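Local coordinates for protein 5-cytosine DNA methyltransferase (PDB 3QV2) that probably transfers methyl groups from S-adenosyl-L-methionine to carbon 5 of cytosine in tRNA or DNA, as a Dnmt2-like member of the C5-methyltransferase family, at residues L147-C159 / T171-K183. Residues are numbered along the deposited sequence; the frame is centred on the assembly and turned at random.
Sequences LIKNQYYIKDIIC and TRYYVMARLTPFK
From Tyr153 paired with Arg178 to Cys159 paired with Arg172, strands 153-159 and 172-178 run antiparallel at 164°, their axes 4.7 Å apart, joined by eight backbone hydrogen bonds. In the mixed sheet of this class I methyltransferase fold, 172-178 is the reversed strand, between 125-130, to which it also bonds, and the edge strand 153-159. At the start, a Schellman motif with Gln151 at positive phi closes helix 138-149 and turns the chain into the edge strand.

Tyr152 then lies in a sandwich. Leu179 CD2 sits 3.5 Å from the Tyr152 ring centroid, over the centre of the face, while Leu147 CD2 is over the opposite face, nearer the rim; the hydroxyl bonds to Pro123 O. Tyr153 and Pro181 run side by side, with Pro181 CB 3.8 Å from the Tyr153 ring centroid, a CH-pi contact. Lys155 CG lies over one face of Phe182, 3.7 Å from Phe182 CD2, and the Arg178 guanidinium over the other; Tyr320 also stacks with the ring. The rotation of that guanidinium is fixed by bonds from NE to Thr180 O and from NH2 to Pro181 O, both acceptors in its plane although each donor lies above the carbonyl plane, and NH1 reaches Asp323 in a salt bridge.

Ile154, Asp156, Ile158, Tyr173, Val175 and Ala177 share one sheet face, where helix 138-149 packs on Ile154 and Val175. Tyr173 has chi1 at 180°, which swings its ring away from its own backbone N and past Ile158 CG1, 3.5 Å from Tyr173 CD1, to the carboxylate of Asp156, which also pairs with Lys135. Carboxylate and ring planes stand 73° apart, and Tyr173 OH donates to the anti lone pair of Asp156 OD2 over 2.7 Å.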
loop_
_atom_site.group_PDB
_atom_site.type_symbol
_atom_site.label_atom_id
_atom_site.label_comp_id
_atom_site.label_asym_id
_atom_site.label_seq_id
_atom_site.Cartn_x
_atom_site.Cartn_y
_atom_site.Cartn_z
ATOM N N LEU A 147 -14.447 17.454 -2.145
ATOM C CA LEU A 147 -14.826 16.593 -3.259
ATOM C C LEU A 147 -16.312 16.722 -3.579
ATOM O O LEU A 147 -16.696 16.844 -4.741
ATOM C CB LEU A 147 -14.474 15.134 -2.958
ATOM C CG LEU A 147 -12.981 14.793 -2.946
ATOM C CD1 LEU A 147 -12.755 13.359 -2.496
ATOM C CD2 LEU A 147 -12.375 15.029 -4.320
ATOM N N ILE A 148 -17.146 16.696 -2.543
ATOM C CA ILE A 148 -18.586 16.845 -2.719
ATOM C C ILE A 148 -18.929 18.184 -3.363
ATOM O O ILE A 148 -19.692 18.242 -4.328
ATOM C CB ILE A 148 -19.337 16.718 -1.381
ATOM C CG1 ILE A 148 -19.342 15.262 -0.912
ATOM C CG2 ILE A 148 -20.763 17.227 -1.521
ATOM C CD1 ILE A 148 -19.991 14.314 -1.897
ATOM N N LYS A 149 -18.358 19.255 -2.824
ATOM C CA LYS A 149 -18.600 20.593 -3.345
ATOM C C LYS A 149 -18.158 20.710 -4.801
ATOM O O LYS A 149 -18.707 21.506 -5.564
ATOM C CB LYS A 149 -17.886 21.640 -2.484
ATOM C CG LYS A 149 -18.029 23.065 -2.995
ATOM C CD LYS A 149 -17.341 24.056 -2.071
ATOM C CE LYS A 149 -17.372 25.461 -2.653
ATOM N NZ LYS A 149 -16.666 25.537 -3.964
ATOM N N ASN A 150 -17.170 19.910 -5.187
ATOM C CA ASN A 150 -16.679 19.922 -6.562
ATOM C C ASN A 150 -17.306 18.840 -7.443
ATOM O O ASN A 150 -16.714 18.418 -8.437
ATOM C CB ASN A 150 -15.151 19.842 -6.602
ATOM C CG ASN A 150 -14.488 21.135 -6.164
ATOM O OD1 ASN A 150 -14.234 22.023 -6.978
ATOM N ND2 ASN A 150 -14.210 21.250 -4.871
ATOM N N GLN A 151 -18.501 18.398 -7.061
ATOM C CA GLN A 151 -19.340 17.540 -7.899
ATOM C C GLN A 151 -18.857 16.095 -8.051
ATOM O O GLN A 151 -19.132 15.450 -9.062
ATOM C CB GLN A 151 -19.527 18.168 -9.286
ATOM C CG GLN A 151 -19.860 19.655 -9.268
ATOM C CD GLN A 151 -21.164 19.962 -8.557
ATOM O OE1 GLN A 151 -21.835 19.064 -8.050
ATOM N NE2 GLN A 151 -21.533 21.237 -8.521
ATOM N N TYR A 152 -18.150 15.585 -7.047
ATOM C CA TYR A 152 -17.662 14.210 -7.088
ATOM C C TYR A 152 -18.638 13.237 -6.439
ATOM O O TYR A 152 -19.321 13.577 -5.473
ATOM C CB TYR A 152 -16.300 14.096 -6.398
ATOM C CG TYR A 152 -15.125 14.500 -7.258
ATOM C CD1 TYR A 152 -14.488 13.576 -8.079
ATOM C CD2 TYR A 152 -14.646 15.801 -7.245
ATOM C CE1 TYR A 152 -13.412 13.939 -8.867
ATOM C CE2 TYR A 152 -13.570 16.175 -8.028
ATOM C CZ TYR A 152 -12.957 15.242 -8.836
ATOM O OH TYR A 152 -11.886 15.610 -9.616
ATOM N N TYR A 153 -18.699 12.026 -6.982
ATOM C CA TYR A 153 -19.393 10.923 -6.329
ATOM C C TYR A 153 -18.354 10.083 -5.597
ATOM O O TYR A 153 -17.315 9.743 -6.161
ATOM C CB TYR A 153 -20.141 10.068 -7.351
ATOM C CG TYR A 153 -21.279 10.791 -8.034
ATOM C CD1 TYR A 153 -22.572 10.720 -7.533
ATOM C CD2 TYR A 153 -21.060 11.546 -9.179
ATOM C CE1 TYR A 153 -23.615 11.379 -8.152
ATOM C CE2 TYR A 153 -22.097 12.209 -9.805
ATOM C CZ TYR A 153 -23.371 12.122 -9.288
ATOM O OH TYR A 153 -24.407 12.781 -9.910
ATOM N N ILE A 154 -18.631 9.751 -4.341
ATOM C CA ILE A 154 -17.638 9.086 -3.508
ATOM C C ILE A 154 -18.125 7.772 -2.911
ATOM O O ILE A 154 -19.152 7.725 -2.234
ATOM C CB ILE A 154 -17.168 10.004 -2.361
ATOM C CG1 ILE A 154 -16.715 11.356 -2.910
ATOM C CG2 ILE A 154 -16.051 9.342 -1.569
ATOM C CD1 ILE A 154 -16.343 12.356 -1.837
ATOM N N LYS A 155 -17.376 6.706 -3.177
ATOM C CA LYS A 155 -17.599 5.428 -2.516
ATOM C C LYS A 155 -16.329 4.984 -1.805
ATOM O O LYS A 155 -15.233 5.059 -2.361
ATOM C CB LYS A 155 -18.054 4.361 -3.511
ATOM C CG LYS A 155 -19.474 4.558 -4.009
ATOM C CD LYS A 155 -20.213 3.235 -4.097
ATOM C CE LYS A 155 -21.661 3.441 -4.511
ATOM N NZ LYS A 155 -22.390 4.326 -3.559
ATOM N N ASP A 156 -16.482 4.523 -0.570
ATOM C CA ASP A 156 -15.340 4.121 0.241
ATOM C C ASP A 156 -15.541 2.737 0.848
ATOM O O ASP A 156 -16.668 2.259 0.970
ATOM C CB ASP A 156 -15.085 5.154 1.339
ATOM C CG ASP A 156 -16.289 5.355 2.240
ATOM O OD1 ASP A 156 -17.399 4.933 1.853
ATOM O OD2 ASP A 156 -16.130 5.940 3.331
ATOM N N ILE A 157 -14.441 2.095 1.228
ATOM C CA ILE A 157 -14.511 0.765 1.818
ATOM C C ILE A 157 -13.297 0.466 2.688
ATOM O O ILE A 157 -12.172 0.841 2.356
ATOM C CB ILE A 157 -14.632 -0.330 0.734
ATOM C CG1 ILE A 157 -14.851 -1.700 1.381
ATOM C CG2 ILE A 157 -13.394 -0.347 -0.152
ATOM C CD1 ILE A 157 -14.973 -2.836 0.387
ATOM N N ILE A 158 -13.541 -0.200 3.811
ATOM C CA ILE A 158 -12.473 -0.718 4.650
ATOM C C ILE A 158 -12.437 -2.232 4.492
ATOM O O ILE A 158 -13.392 -2.920 4.854
ATOM C CB ILE A 158 -12.698 -0.372 6.133
ATOM C CG1 ILE A 158 -12.635 1.140 6.344
ATOM C CG2 ILE A 158 -11.672 -1.075 7.005
ATOM C CD1 ILE A 158 -12.802 1.562 7.790
ATOM N N CYS A 159 -11.344 -2.751 3.942
ATOM C CA CYS A 159 -11.237 -4.186 3.705
ATOM C C CYS A 159 -9.799 -4.682 3.805
ATOM O O CYS A 159 -8.861 -3.889 3.869
ATOM C CB CYS A 159 -11.826 -4.549 2.340
ATOM S SG CYS A 159 -10.957 -3.821 0.936
ATOM N N THR A 171 -5.646 -4.566 6.795
ATOM C CA THR A 171 -6.859 -3.761 6.759
ATOM C C THR A 171 -6.547 -2.308 6.423
ATOM O O THR A 171 -5.831 -1.628 7.160
ATOM C CB THR A 171 -7.605 -3.823 8.103
ATOM O OG1 THR A 171 -7.874 -5.190 8.439
ATOM C CG2 THR A 171 -8.912 -3.053 8.024
ATOM N N ARG A 172 -7.086 -1.835 5.305
ATOM C CA ARG A 172 -6.856 -0.464 4.865
ATOM C C ARG A 172 -8.143 0.226 4.423
ATOM O O ARG A 172 -9.159 -0.422 4.168
ATOM C CB ARG A 172 -5.828 -0.428 3.732
ATOM C CG ARG A 172 -4.407 -0.765 4.163
ATOM C CD ARG A 172 -3.872 0.257 5.154
ATOM N NE ARG A 172 -2.441 0.090 5.393
ATOM C CZ ARG A 172 -1.926 -0.636 6.379
ATOM N NH1 ARG A 172 -0.611 -0.731 6.517
ATOM N NH2 ARG A 172 -2.725 -1.265 7.229
ATOM N N TYR A 173 -8.085 1.549 4.339
ATOM C CA TYR A 173 -9.225 2.353 3.929
ATOM C C TYR A 173 -9.027 2.826 2.496
ATOM O O TYR A 173 -7.940 3.277 2.128
ATOM C CB TYR A 173 -9.388 3.543 4.875
ATOM C CG TYR A 173 -10.544 4.461 4.550
ATOM C CD1 TYR A 173 -11.836 3.969 4.420
ATOM C CD2 TYR A 173 -10.346 5.826 4.396
ATOM C CE1 TYR A 173 -12.896 4.809 4.131
ATOM C CE2 TYR A 173 -11.397 6.674 4.110
ATOM C CZ TYR A 173 -12.669 6.161 3.979
ATOM O OH TYR A 173 -13.719 7.002 3.694
ATOM N N TYR A 174 -10.076 2.713 1.687
ATOM C CA TYR A 174 -9.994 3.065 0.273
ATOM C C TYR A 174 -11.096 4.031 -0.149
ATOM O O TYR A 174 -12.275 3.793 0.112
ATOM C CB TYR A 174 -10.062 1.807 -0.593
ATOM C CG TYR A 174 -8.996 0.783 -0.277
ATOM C CD1 TYR A 174 -7.734 0.870 -0.846
ATOM C CD2 TYR A 174 -9.253 -0.273 0.587
ATOM C CE1 TYR A 174 -6.757 -0.063 -0.564
ATOM C CE2 TYR A 174 -8.281 -1.213 0.877
ATOM C CZ TYR A 174 -7.034 -1.102 0.296
ATOM O OH TYR A 174 -6.061 -2.030 0.576
ATOM N N VAL A 175 -10.708 5.115 -0.813
ATOM C CA VAL A 175 -11.669 6.092 -1.305
ATOM C C VAL A 175 -11.693 6.104 -2.829
ATOM O O VAL A 175 -10.655 6.231 -3.475
ATOM C CB VAL A 175 -11.349 7.510 -0.798
ATOM C CG1 VAL A 175 -12.358 8.504 -1.346
ATOM C CG2 VAL A 175 -11.341 7.540 0.721
ATOM N N MET A 176 -12.887 5.965 -3.394
ATOM C CA MET A 176 -13.064 5.981 -4.840
ATOM C C MET A 176 -13.979 7.125 -5.252
ATOM O O MET A 176 -15.185 7.089 -5.005
ATOM C CB MET A 176 -13.632 4.646 -5.320
ATOM C CG MET A 176 -12.674 3.479 -5.161
ATOM S SD MET A 176 -13.534 1.914 -4.919
ATOM C CE MET A 176 -14.217 2.167 -3.283
ATOM N N ALA A 177 -13.398 8.144 -5.876
ATOM C CA ALA A 177 -14.149 9.329 -6.265
ATOM C C ALA A 177 -14.083 9.562 -7.768
ATOM O O ALA A 177 -13.046 9.349 -8.394
ATOM C CB ALA A 177 -13.635 10.548 -5.515
ATOM N N ARG A 178 -15.200 9.995 -8.341
ATOM C CA ARG A 178 -15.264 10.295 -9.765
ATOM C C ARG A 178 -16.453 11.204 -10.066
ATOM O O ARG A 178 -17.324 11.400 -9.219
ATOM C CB ARG A 178 -15.345 9.007 -10.587
ATOM C CG ARG A 178 -16.664 8.268 -10.468
ATOM C CD ARG A 178 -16.577 6.889 -11.094
ATOM N NE ARG A 178 -17.896 6.346 -11.404
ATOM C CZ ARG A 178 -18.111 5.101 -11.812
ATOM N NH1 ARG A 178 -17.091 4.267 -11.952
ATOM N NH2 ARG A 178 -19.343 4.688 -12.077
ATOM N N LEU A 179 -16.486 11.753 -11.275
ATOM C CA LEU A 179 -17.500 12.737 -11.639
ATOM C C LEU A 179 -18.788 12.100 -12.157
ATOM O O LEU A 179 -19.786 12.787 -12.372
ATOM C CB LEU A 179 -16.936 13.714 -12.671
ATOM C CG LEU A 179 -15.662 14.440 -12.238
ATOM C CD1 LEU A 179 -15.108 15.274 -13.379
ATOM C CD2 LEU A 179 -15.930 15.304 -11.018
ATOM N N THR A 180 -18.762 10.787 -12.355
ATOM C CA THR A 180 -19.956 10.058 -12.768
ATOM C C THR A 180 -20.464 9.196 -11.619
ATOM O O THR A 180 -19.671 8.623 -10.872
ATOM C CB THR A 180 -19.682 9.161 -13.987
ATOM O OG1 THR A 180 -18.749 8.135 -13.629
ATOM C CG2 THR A 180 -19.117 9.983 -15.138
ATOM N N PRO A 181 -21.791 9.102 -11.470
ATOM C CA PRO A 181 -22.371 8.275 -10.408
ATOM C C PRO A 181 -22.105 6.792 -10.645
ATOM O O PRO A 181 -21.992 6.361 -11.794
ATOM C CB PRO A 181 -23.869 8.576 -10.507
ATOM C CG PRO A 181 -24.073 9.014 -11.915
ATOM C CD PRO A 181 -22.826 9.759 -12.288
ATOM N N PHE A 182 -21.996 6.025 -9.564
ATOM C CA PHE A 182 -21.776 4.588 -9.662
ATOM C C PHE A 182 -23.098 3.859 -9.877
ATOM O O PHE A 182 -23.954 3.842 -8.993
ATOM C CB PHE A 182 -21.090 4.062 -8.398
ATOM C CG PHE A 182 -19.726 4.646 -8.158
ATOM C CD1 PHE A 182 -18.588 3.975 -8.576
ATOM C CD2 PHE A 182 -19.581 5.862 -7.512
ATOM C CE1 PHE A 182 -17.331 4.507 -8.354
ATOM C CE2 PHE A 182 -18.327 6.401 -7.287
ATOM C CZ PHE A 182 -17.201 5.722 -7.708
ATOM N N LYS A 183 -23.258 3.261 -11.053
ATOM C CA LYS A 183 -24.486 2.549 -11.391
ATOM C C LYS A 183 -24.551 1.175 -10.735
ATOM O O LYS A 183 -25.628 0.695 -10.388
ATOM C CB LYS A 183 -24.625 2.398 -12.908
ATOM C CG LYS A 183 -24.860 3.701 -13.647
ATOM C CD LYS A 183 -25.128 3.452 -15.121
ATOM C CE LYS A 183 -25.501 4.740 -15.830
ATOM N NZ LYS A 183 -25.879 4.500 -17.248
HETATM O O HOH W 1 -20.244 15.334 -11.565
HETATM O O HOH W 2 -24.352 4.396 -6.342
HETATM O O HOH W 3 -6.611 -4.045 2.242
#